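Local coordinates for protein glyceraldehyde-3-phosphate dehydrogenase (Sulfolobus solfataricus, PDB 1B7G) that oxidises and phosphorylates D-glyceraldehyde 3-phosphate to 1,3-bisphosphoglycerate in glycolysis, using NADP in marked preference to NAD, at residues Q101-F106 with G130-R135; V2-N7 with S78-D83. The protein carries 1 engineered substitution. All blocks are in the same frame, centred on the assembly; numbering follows the deposited sequence.

Contact 1: Q101-F106 with G130-R135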
loop_
_atom_site.group_PDB
_atom_site.type_symbol
_atom_site.label_atom_id
_atom_site.label_comp_id
_atom_site.label_asym_id
_atom_site.label_seq_id
_atom_site.Cartn_x
_atom_site.Cartn_y
_atom_site.Cartn_z
ATOM N N GLN A 101 -31.364 -13.627 18.696
ATOM C CA GLN A 101 -31.846 -12.295 18.992
ATOM C C GLN A 101 -30.798 -11.207 18.986
ATOM O O GLN A 101 -30.702 -10.370 19.890
ATOM C CB GLN A 101 -32.623 -12.346 20.330
ATOM C CG GLN A 101 -33.790 -13.339 20.293
ATOM C CD GLN A 101 -34.378 -13.577 21.675
ATOM O OE1 GLN A 101 -34.198 -12.750 22.582
ATOM N NE2 GLN A 101 -35.073 -14.693 21.855
ATOM N N ARG A 102 -30.001 -11.096 17.890
ATOM C CA ARG A 102 -28.983 -10.041 17.826
ATOM C C ARG A 102 -29.147 -9.196 16.559
ATOM O O ARG A 102 -29.348 -9.777 15.502
ATOM C CB ARG A 102 -27.591 -10.674 17.842
ATOM C CG ARG A 102 -27.260 -11.389 19.153
ATOM C CD ARG A 102 -27.005 -10.404 20.279
ATOM N NE ARG A 102 -26.622 -11.054 21.522
ATOM C CZ ARG A 102 -27.436 -11.388 22.518
ATOM N NH1 ARG A 102 -28.736 -11.139 22.471
ATOM N NH2 ARG A 102 -26.938 -11.982 23.600
ATOM N N ASN A 103 -29.088 -7.872 16.691
ATOM C CA ASN A 103 -29.158 -6.952 15.567
ATOM C C ASN A 103 -27.949 -7.228 14.646
ATOM O O ASN A 103 -26.945 -7.751 15.136
ATOM C CB ASN A 103 -29.106 -5.503 16.028
ATOM C CG ASN A 103 -30.381 -4.966 16.637
ATOM O OD1 ASN A 103 -31.327 -5.706 16.890
ATOM N ND2 ASN A 103 -30.457 -3.658 16.865
ATOM N N ALA A 104 -28.105 -6.933 13.342
ATOM C CA ALA A 104 -26.996 -7.182 12.421
ATOM C C ALA A 104 -26.926 -6.208 11.232
ATOM O O ALA A 104 -27.943 -5.757 10.727
ATOM C CB ALA A 104 -27.012 -8.589 11.917
ATOM N N ILE A 105 -25.691 -5.928 10.820
ATOM C CA ILE A 105 -25.418 -5.046 9.679
ATOM C C ILE A 105 -24.895 -5.914 8.524
ATOM O O ILE A 105 -23.908 -6.651 8.756
ATOM C CB ILE A 105 -24.325 -4.017 9.988
ATOM C CG1 ILE A 105 -24.503 -3.283 11.333
ATOM C CG2 ILE A 105 -24.234 -2.992 8.860
ATOM C CD1 ILE A 105 -25.801 -2.528 11.455
ATOM N N PHE A 106 -25.518 -5.842 7.342
ATOM C CA PHE A 106 -25.000 -6.708 6.254
ATOM C C PHE A 106 -24.358 -5.892 5.143
ATOM O O PHE A 106 -24.524 -4.674 5.084
ATOM C CB PHE A 106 -26.044 -7.636 5.694
ATOM C CG PHE A 106 -26.746 -8.609 6.576
ATOM C CD1 PHE A 106 -27.877 -8.212 7.293
ATOM C CD2 PHE A 106 -26.347 -9.917 6.689
ATOM C CE1 PHE A 106 -28.557 -9.110 8.075
ATOM C CE2 PHE A 106 -26.993 -10.815 7.501
ATOM C CZ PHE A 106 -28.129 -10.403 8.178
ATOM N N GLY A 130 -33.067 2.376 14.623
ATOM C CA GLY A 130 -33.871 1.307 15.250
ATOM C C GLY A 130 -34.051 0.079 14.433
ATOM O O GLY A 130 -34.584 -0.939 14.917
ATOM N N LYS A 131 -33.637 0.067 13.148
ATOM C CA LYS A 131 -33.795 -1.171 12.377
ATOM C C LYS A 131 -32.843 -2.204 12.923
ATOM O O LYS A 131 -31.664 -1.901 13.083
ATOM C CB LYS A 131 -33.620 -0.967 10.869
ATOM C CG LYS A 131 -34.566 0.131 10.337
ATOM C CD LYS A 131 -36.001 -0.429 10.345
ATOM C CE LYS A 131 -36.964 0.611 9.766
ATOM N NZ LYS A 131 -38.368 0.134 9.870
ATOM N N LYS A 132 -33.367 -3.420 13.167
ATOM C CA LYS A 132 -32.497 -4.445 13.734
ATOM C C LYS A 132 -31.535 -5.010 12.714
ATOM O O LYS A 132 -30.528 -5.619 13.084
ATOM C CB LYS A 132 -33.380 -5.569 14.340
ATOM C CG LYS A 132 -34.183 -4.994 15.529
ATOM C CD LYS A 132 -35.261 -5.980 15.958
ATOM C CE LYS A 132 -36.178 -5.349 17.001
ATOM N NZ LYS A 132 -37.049 -4.288 16.405
ATOM N N TYR A 133 -31.933 -4.994 11.438
ATOM C CA TYR A 133 -31.160 -5.570 10.333
ATOM C C TYR A 133 -31.034 -4.539 9.228
ATOM O O TYR A 133 -32.061 -3.967 8.822
ATOM C CB TYR A 133 -31.755 -6.892 9.833
ATOM C CG TYR A 133 -31.755 -7.904 10.974
ATOM C CD1 TYR A 133 -30.568 -8.450 11.448
ATOM C CD2 TYR A 133 -32.951 -8.218 11.615
ATOM C CE1 TYR A 133 -30.567 -9.362 12.503
ATOM C CE2 TYR A 133 -32.948 -9.098 12.688
ATOM C CZ TYR A 133 -31.770 -9.643 13.131
ATOM O OH TYR A 133 -31.794 -10.518 14.208
ATOM N N ILE A 134 -29.824 -4.101 8.947
ATOM C CA ILE A 134 -29.557 -2.994 8.011
ATOM C C ILE A 134 -28.604 -3.491 6.924
ATOM O O ILE A 134 -27.627 -4.170 7.240
ATOM C CB ILE A 134 -28.918 -1.811 8.762
ATOM C CG1 ILE A 134 -29.929 -1.152 9.726
ATOM C CG2 ILE A 134 -28.360 -0.756 7.809
ATOM C CD1 ILE A 134 -29.402 0.104 10.412
ATOM N N ARG A 135 -28.902 -3.196 5.646
ATOM C CA ARG A 135 -27.966 -3.632 4.600
ATOM C C ARG A 135 -27.174 -2.422 4.140
ATOM O O ARG A 135 -27.776 -1.448 3.691
ATOM C CB ARG A 135 -28.661 -4.248 3.370
ATOM C CG ARG A 135 -27.592 -4.751 2.360
ATOM C CD ARG A 135 -28.312 -5.243 1.078
ATOM N NE ARG A 135 -28.988 -4.118 0.434
ATOM C CZ ARG A 135 -29.328 -4.084 -0.851
ATOM N NH1 ARG A 135 -28.999 -5.095 -1.644
ATOM N NH2 ARG A 135 -29.909 -3.007 -1.345
#

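Contact 2: V2-N7 with S78-D83. Unlike the reference sequence in segment 2-7: Val2 (reference Ile).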
loop_
_atom_site.group_PDB
_atom_site.type_symbol
_atom_site.label_atom_id
_atom_site.label_comp_id
_atom_site.label_asym_id
_atom_site.label_seq_id
_atom_site.Cartn_x
_atom_site.Cartn_y
_atom_site.Cartn_z
ATOM N N VAL A 2 -21.039 -0.412 23.539
ATOM C CA VAL A 2 -21.779 -1.243 22.588
ATOM C C VAL A 2 -20.741 -2.311 22.226
ATOM O O VAL A 2 -19.608 -1.965 21.885
ATOM C CB VAL A 2 -22.459 -0.567 21.427
ATOM C CG1 VAL A 2 -21.650 -0.503 20.144
ATOM C CG2 VAL A 2 -23.793 -1.263 21.130
ATOM N N ASN A 3 -21.046 -3.559 22.502
ATOM C CA ASN A 3 -20.160 -4.668 22.199
ATOM C C ASN A 3 -20.407 -5.116 20.752
ATOM O O ASN A 3 -21.528 -5.499 20.463
ATOM C CB ASN A 3 -20.486 -5.858 23.133
ATOM C CG ASN A 3 -20.009 -5.574 24.568
ATOM O OD1 ASN A 3 -19.071 -4.796 24.712
ATOM N ND2 ASN A 3 -20.639 -6.201 25.561
ATOM N N VAL A 4 -19.378 -5.068 19.900
ATOM C CA VAL A 4 -19.565 -5.404 18.487
ATOM C C VAL A 4 -18.727 -6.597 18.051
ATOM O O VAL A 4 -17.517 -6.673 18.243
ATOM C CB VAL A 4 -19.184 -4.238 17.540
ATOM C CG1 VAL A 4 -19.645 -4.543 16.108
ATOM C CG2 VAL A 4 -19.716 -2.911 18.000
ATOM N N ALA A 5 -19.416 -7.515 17.359
ATOM C CA ALA A 5 -18.773 -8.651 16.713
ATOM C C ALA A 5 -18.580 -8.378 15.200
ATOM O O ALA A 5 -19.428 -7.728 14.621
ATOM C CB ALA A 5 -19.730 -9.833 16.870
ATOM N N VAL A 6 -17.550 -8.896 14.567
ATOM C CA VAL A 6 -17.335 -8.862 13.130
ATOM C C VAL A 6 -17.266 -10.286 12.575
ATOM O O VAL A 6 -16.346 -11.046 12.822
ATOM C CB VAL A 6 -16.064 -8.128 12.664
ATOM C CG1 VAL A 6 -15.979 -8.097 11.149
ATOM C CG2 VAL A 6 -16.029 -6.711 13.219
ATOM N N ASN A 7 -18.269 -10.620 11.769
ATOM C CA ASN A 7 -18.368 -11.970 11.204
ATOM C C ASN A 7 -17.804 -11.955 9.791
ATOM O O ASN A 7 -18.338 -11.316 8.892
ATOM C CB ASN A 7 -19.826 -12.429 11.301
ATOM C CG ASN A 7 -19.991 -13.882 10.858
ATOM O OD1 ASN A 7 -18.996 -14.544 10.595
ATOM N ND2 ASN A 7 -21.227 -14.361 10.753
ATOM N N SER A 78 -22.066 -10.568 21.597
ATOM C CA SER A 78 -22.152 -9.169 21.154
ATOM C C SER A 78 -23.531 -8.617 21.425
ATOM O O SER A 78 -24.475 -9.356 21.759
ATOM C CB SER A 78 -21.844 -9.157 19.631
ATOM O OG SER A 78 -22.860 -9.907 18.969
ATOM N N ASP A 79 -23.663 -7.316 21.393
ATOM C CA ASP A 79 -24.883 -6.566 21.336
ATOM C C ASP A 79 -25.318 -6.400 19.852
ATOM O O ASP A 79 -26.476 -6.045 19.612
ATOM C CB ASP A 79 -24.636 -5.158 21.883
ATOM C CG ASP A 79 -24.273 -5.198 23.372
ATOM O OD1 ASP A 79 -24.852 -6.036 24.097
ATOM O OD2 ASP A 79 -23.423 -4.402 23.799
ATOM N N ILE A 80 -24.399 -6.536 18.897
ATOM C CA ILE A 80 -24.721 -6.356 17.459
ATOM C C ILE A 80 -23.611 -6.941 16.592
ATOM O O ILE A 80 -22.419 -6.894 16.932
ATOM C CB ILE A 80 -24.892 -4.879 17.087
ATOM C CG1 ILE A 80 -25.255 -4.652 15.598
ATOM C CG2 ILE A 80 -23.585 -4.123 17.372
ATOM C CD1 ILE A 80 -25.846 -3.239 15.361
ATOM N N VAL A 81 -23.985 -7.552 15.454
ATOM C CA VAL A 81 -22.978 -8.174 14.610
ATOM C C VAL A 81 -22.810 -7.403 13.277
ATOM O O VAL A 81 -23.850 -7.029 12.715
ATOM C CB VAL A 81 -23.382 -9.609 14.241
ATOM C CG1 VAL A 81 -22.273 -10.288 13.432
ATOM C CG2 VAL A 81 -23.717 -10.444 15.478
ATOM N N VAL A 82 -21.589 -7.133 12.876
ATOM C CA VAL A 82 -21.260 -6.602 11.559
ATOM C C VAL A 82 -20.898 -7.815 10.659
ATOM O O VAL A 82 -19.868 -8.468 10.824
ATOM C CB VAL A 82 -20.121 -5.601 11.452
ATOM C CG1 VAL A 82 -19.975 -5.106 9.995
ATOM C CG2 VAL A 82 -20.362 -4.367 12.325
ATOM N N ASP A 83 -21.830 -8.166 9.783
ATOM C CA ASP A 83 -21.623 -9.326 8.911
ATOM C C ASP A 83 -20.901 -8.868 7.645
ATOM O O ASP A 83 -21.445 -8.044 6.907
ATOM C CB ASP A 83 -22.951 -10.001 8.585
ATOM C CG ASP A 83 -22.814 -11.250 7.737
ATOM O OD1 ASP A 83 -22.120 -11.244 6.697
ATOM O OD2 ASP A 83 -23.448 -12.266 8.093
HETATM O O HOH W 1 -22.845 -8.017 25.386
#

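Contact 1: Q101-F106 with G130-R135
Strands 103-106 and 133-136 are neighbours in the parallel sheet of the Rossmann-type, nucleotide-binding half of the subunit, and their pairing is tight at one end and loose at the other. The tight part runs from Ala104 to Phe106. Ala104 N donates to Lys132 O over 2.8 Å, Ala104 O receives the amide of Ile134, and Phe106 N closes on Ile134 O at 2.7 Å, all three bonds lying nearly along the C=O axis. On the sheet face bearing Ala104, Tyr133 and Phe106, Tyr133 CG stands beside its own backbone N (chi1 -61°), which lays the phenol against the neighbouring strand; Ala104 CB meets the ring at its edge, in plane, 3.6 Å from Tyr133 CD1. Phe106 runs alongside, its CE1 4.0 Å from Tyr133 CD1, and helix 89-99 covers this layer, with Lys94 making a cation-pi contact to the tyrosine. The other face carries Ile105 and Ile134, side by side under helix 304-315. Arg135 still pairs with Phe106 through the backbone, but its side chain runs on past the strand; NH2 bonds Ser118 OG and NH1 bonds Glu110 O, near a bound sulfate.

Toward the start of both segments the pairing frays at the surface. A Schellman motif at Gln101 ends helix 89-99, and Arg102 NH2 reaches away from the pair to Lys76 O of helix 71-77. Asn103 and Lys132 cross obliquely there, the lysine's ammonium end leading away. Their side chains touch closest at Asn103 OD1 and Lys132 CG, 3.2 Å apart.

Contact 2: V2-N7 with S78-D83
Strands 2-7 and 80-83 run parallel with their short axes 27° apart, and their regular bonding starts at Ala5: Ala5 N reaches Ile80 O, Val82 N gives Ala5 O a nearly straight bond of 2.8 Å, and Asn7 N donates to Val82 O. Before that, one side chain stands in for part of the backbone pairing. Asp79, with CG beside its backbone N (chi1 -65°), holds Asn3 N with OD2 at 2.8 Å; the N-H comes in from above the carboxylate plane yet points straight at the oxygen. Asp79 N returns a bond to Asn3 O, 3.0 Å away, so the residue grips Asn3 from both ends. The Asn3 amide lies within 10° of the carboxylate plane, and a water spans the two, accepting from Asn3 ND2 and donating to Asp79 OD1.

Farther in, the face of Val4 and Val82 is apolar. Val4 CG1 meets Val82 CG2 at 3.9 Å, crossing obliquely, while Val4 CG2 lies beside Ile80 CG2. On the opposite face Ala5 CB packs on Ser78 CB at 3.5 Å, just after helix 71-77, and Ser78 OG turns back to Ile75 O. Asn7 and Asp83 extend side by side on this face without bonding each other; Asn7 ND2 and Asp83 OD2 each bond Tyr97 OH, whereas Asp83 OD1 is hydrogen-bonded to Thr85 OG1.

Strand 26-32 pairs along the far side of 2-7, as in the first beta-alpha-beta unit of a Rossmann fold. Helices 11-21 and 304-315 cover the Val4, Val6 and Val82 face, and Tyr97 of helix 89-99 reaches the other.

Overall arrangement
The two contacts follow one another along the chain, neither nested nor crossed. From the N terminus, strand 2-7 opens contact 2, which closes at 78-83 after a long excursion that adds strands 26-32 and 50-51 on one flank of the sheet. The chain then runs through helix 89-99 into 101-106, and contact 1 closes a much shorter loop, through strand 118-119 and helix 121-128, at 130-135. Strands 80-83 and 103-106 are themselves neighbours, joined by backbone bonds from Ile105, so the pairings form one continuous run of four parallel strands. Helix 304-315, from late in the chain, packs across both.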